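Local coordinates for uncharacterized HIT-like protein HP_0404 (Helicobacter pylori 26695, PDB 4ZGL) that belongs to the HINT branch of the histidine triad family and probably hydrolyses adenosine 5'-monophosphoramidates, at the interface of chains A and B. Numbering follows the deposited sequence. Chains: chain A/B, Uncharacterized HIT-like protein HP_0404.

The interface of chains A and B. Residues chain A 79-83, 87; chain B 76-80.
Strand 77-83 of chain A runs antiparallel to the same strand of chain B, with A:Leu80 paired to B:Leu80 about the two-fold axis. Main-chain hydrogen bonds stitch the edges together: A:Thr81 N donates to B:Leu79 O at 3.0 Å, and B:Leu79 N returns the bond to A:Thr81 O, nearly along the carbonyl axis. A:Val83 and B:Tyr77 make the same reciprocal pair, A:Val83 N to B:Tyr77 O at 2.9 Å and B:Tyr77 N to A:Val83 O at 3.2 Å.

On one side of the sheet the B:Tyr77 side chain takes the crowded position between its backbone N and carbonyl carbon (chi1 65°), which lays the ring alongside A:Val83. Methyl CG2 of A:Val83 sits over one ring face, displaced toward the rim, 3.9 Å from the centroid. Next along the same side, A:Thr81 CG2, also in the crowded position, touches B:Leu79 CB at 3.7 Å.

The opposite side carries B:Lys78, extended beyond CG and parallel to A:Asn82; its CG lies 3.7 Å from the amide ND2 of A:Asn82. A:Ala87 covers the strand here, its CB 3.8 Å from B:Tyr77 CA. At the axis A:Leu80 and B:Leu80, each with CG anti to the backbone N (chi1 172°), cross obliquely, A:Leu80 CD1 lying 4.2 Å from B:Leu80 CD1.

This edge pairing joins the two subunits' sheets into one continuous sheet, as in HINT dimers, with A:Ala87 supplied by 3-10 helix 85-87 just beyond the strand.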
loop_
_atom_site.group_PDB
_atom_site.type_symbol
_atom_site.label_atom_id
_atom_site.label_comp_id
_atom_site.label_asym_id
_atom_site.label_seq_id
_atom_site.Cartn_x
_atom_site.Cartn_y
_atom_site.Cartn_z
ATOM N N LEU A 79 -3.600 -4.804 1.244
ATOM C CA LEU A 79 -3.247 -3.800 0.247
ATOM C C LEU A 79 -1.793 -4.018 -0.146
ATOM O O LEU A 79 -0.916 -4.036 0.711
ATOM C CB LEU A 79 -3.477 -2.373 0.788
ATOM C CG LEU A 79 -4.468 -1.478 0.050
ATOM C CD1 LEU A 79 -4.270 -0.031 0.470
ATOM C CD2 LEU A 79 -4.404 -1.597 -1.463
ATOM N N LEU A 80 -1.544 -4.206 -1.441
ATOM C CA LEU A 80 -0.207 -4.523 -1.937
ATOM C C LEU A 80 0.072 -3.821 -3.258
ATOM O O LEU A 80 -0.791 -3.764 -4.130
ATOM C CB LEU A 80 -0.066 -6.033 -2.133
ATOM C CG LEU A 80 1.199 -6.559 -2.825
ATOM C CD1 LEU A 80 2.360 -6.666 -1.849
ATOM C CD2 LEU A 80 0.928 -7.911 -3.469
ATOM N N THR A 81 1.283 -3.293 -3.404
ATOM C CA THR A 81 1.772 -2.859 -4.708
ATOM C C THR A 81 3.247 -3.223 -4.836
ATOM O O THR A 81 4.020 -3.059 -3.895
ATOM C CB THR A 81 1.531 -1.353 -4.953
ATOM O OG1 THR A 81 1.922 -1.015 -6.286
ATOM C CG2 THR A 81 2.297 -0.492 -3.958
ATOM N N ASN A 82 3.617 -3.744 -6.002
ATOM C CA ASN A 82 4.997 -4.122 -6.289
ATOM C C ASN A 82 5.684 -3.033 -7.096
ATOM O O ASN A 82 5.180 -2.614 -8.133
ATOM C CB ASN A 82 5.028 -5.436 -7.058
ATOM C CG ASN A 82 4.337 -6.557 -6.312
ATOM O OD1 ASN A 82 3.313 -7.078 -6.754
ATOM N ND2 ASN A 82 4.896 -6.934 -5.173
ATOM N N VAL A 83 6.826 -2.575 -6.602
ATOM C CA VAL A 83 7.567 -1.510 -7.247
ATOM C C VAL A 83 8.804 -2.101 -7.922
ATOM O O VAL A 83 9.797 -2.416 -7.269
ATOM C CB VAL A 83 7.961 -0.424 -6.234
ATOM C CG1 VAL A 83 8.541 0.788 -6.945
ATOM C CG2 VAL A 83 6.751 -0.016 -5.411
ATOM N N ALA A 87 10.816 -6.699 -7.404
ATOM C CA ALA A 87 9.846 -6.924 -6.337
ATOM C C ALA A 87 8.612 -7.667 -6.847
ATOM O O ALA A 87 7.587 -7.720 -6.156
ATOM C CB ALA A 87 9.444 -5.597 -5.719
ATOM N N GLY B 76 14.179 -2.031 -6.074
ATOM C CA GLY B 76 12.841 -2.612 -6.079
ATOM C C GLY B 76 12.389 -2.991 -4.684
ATOM O O GLY B 76 13.182 -3.480 -3.873
ATOM N N TYR B 77 11.107 -2.765 -4.406
ATOM C CA TYR B 77 10.540 -3.071 -3.101
ATOM C C TYR B 77 9.039 -3.317 -3.169
ATOM O O TYR B 77 8.372 -2.912 -4.124
ATOM C CB TYR B 77 10.823 -1.931 -2.123
ATOM C CG TYR B 77 10.161 -0.614 -2.478
ATOM C CD1 TYR B 77 10.775 0.282 -3.347
ATOM C CD2 TYR B 77 8.930 -0.255 -1.927
ATOM C CE1 TYR B 77 10.180 1.492 -3.668
ATOM C CE2 TYR B 77 8.327 0.953 -2.245
ATOM C CZ TYR B 77 8.956 1.823 -3.115
ATOM O OH TYR B 77 8.365 3.025 -3.426
ATOM N N LYS B 78 8.521 -3.981 -2.141
ATOM C CA LYS B 78 7.094 -4.245 -2.008
ATOM C C LYS B 78 6.507 -3.328 -0.953
ATOM O O LYS B 78 7.153 -3.035 0.051
ATOM C CB LYS B 78 6.853 -5.693 -1.596
ATOM C CG LYS B 78 7.500 -6.721 -2.508
ATOM C CD LYS B 78 7.133 -8.140 -2.101
ATOM C CE LYS B 78 7.930 -9.162 -2.901
ATOM N NZ LYS B 78 7.188 -10.439 -3.097
ATOM N N LEU B 79 5.286 -2.869 -1.195
ATOM C CA LEU B 79 4.545 -2.079 -0.219
ATOM C C LEU B 79 3.305 -2.869 0.170
ATOM O O LEU B 79 2.519 -3.254 -0.694
ATOM C CB LEU B 79 4.173 -0.689 -0.785
ATOM C CG LEU B 79 4.701 0.543 -0.059
ATOM C CD1 LEU B 79 3.930 1.779 -0.504
ATOM C CD2 LEU B 79 4.676 0.431 1.454
ATOM N N LEU B 80 3.137 -3.114 1.467
ATOM C CA LEU B 80 2.041 -3.942 1.961
ATOM C C LEU B 80 1.487 -3.393 3.266
ATOM O O LEU B 80 2.243 -2.985 4.143
ATOM C CB LEU B 80 2.533 -5.377 2.181
ATOM C CG LEU B 80 1.590 -6.366 2.877
ATOM C CD1 LEU B 80 0.586 -6.952 1.897
ATOM C CD2 LEU B 80 2.388 -7.479 3.541
#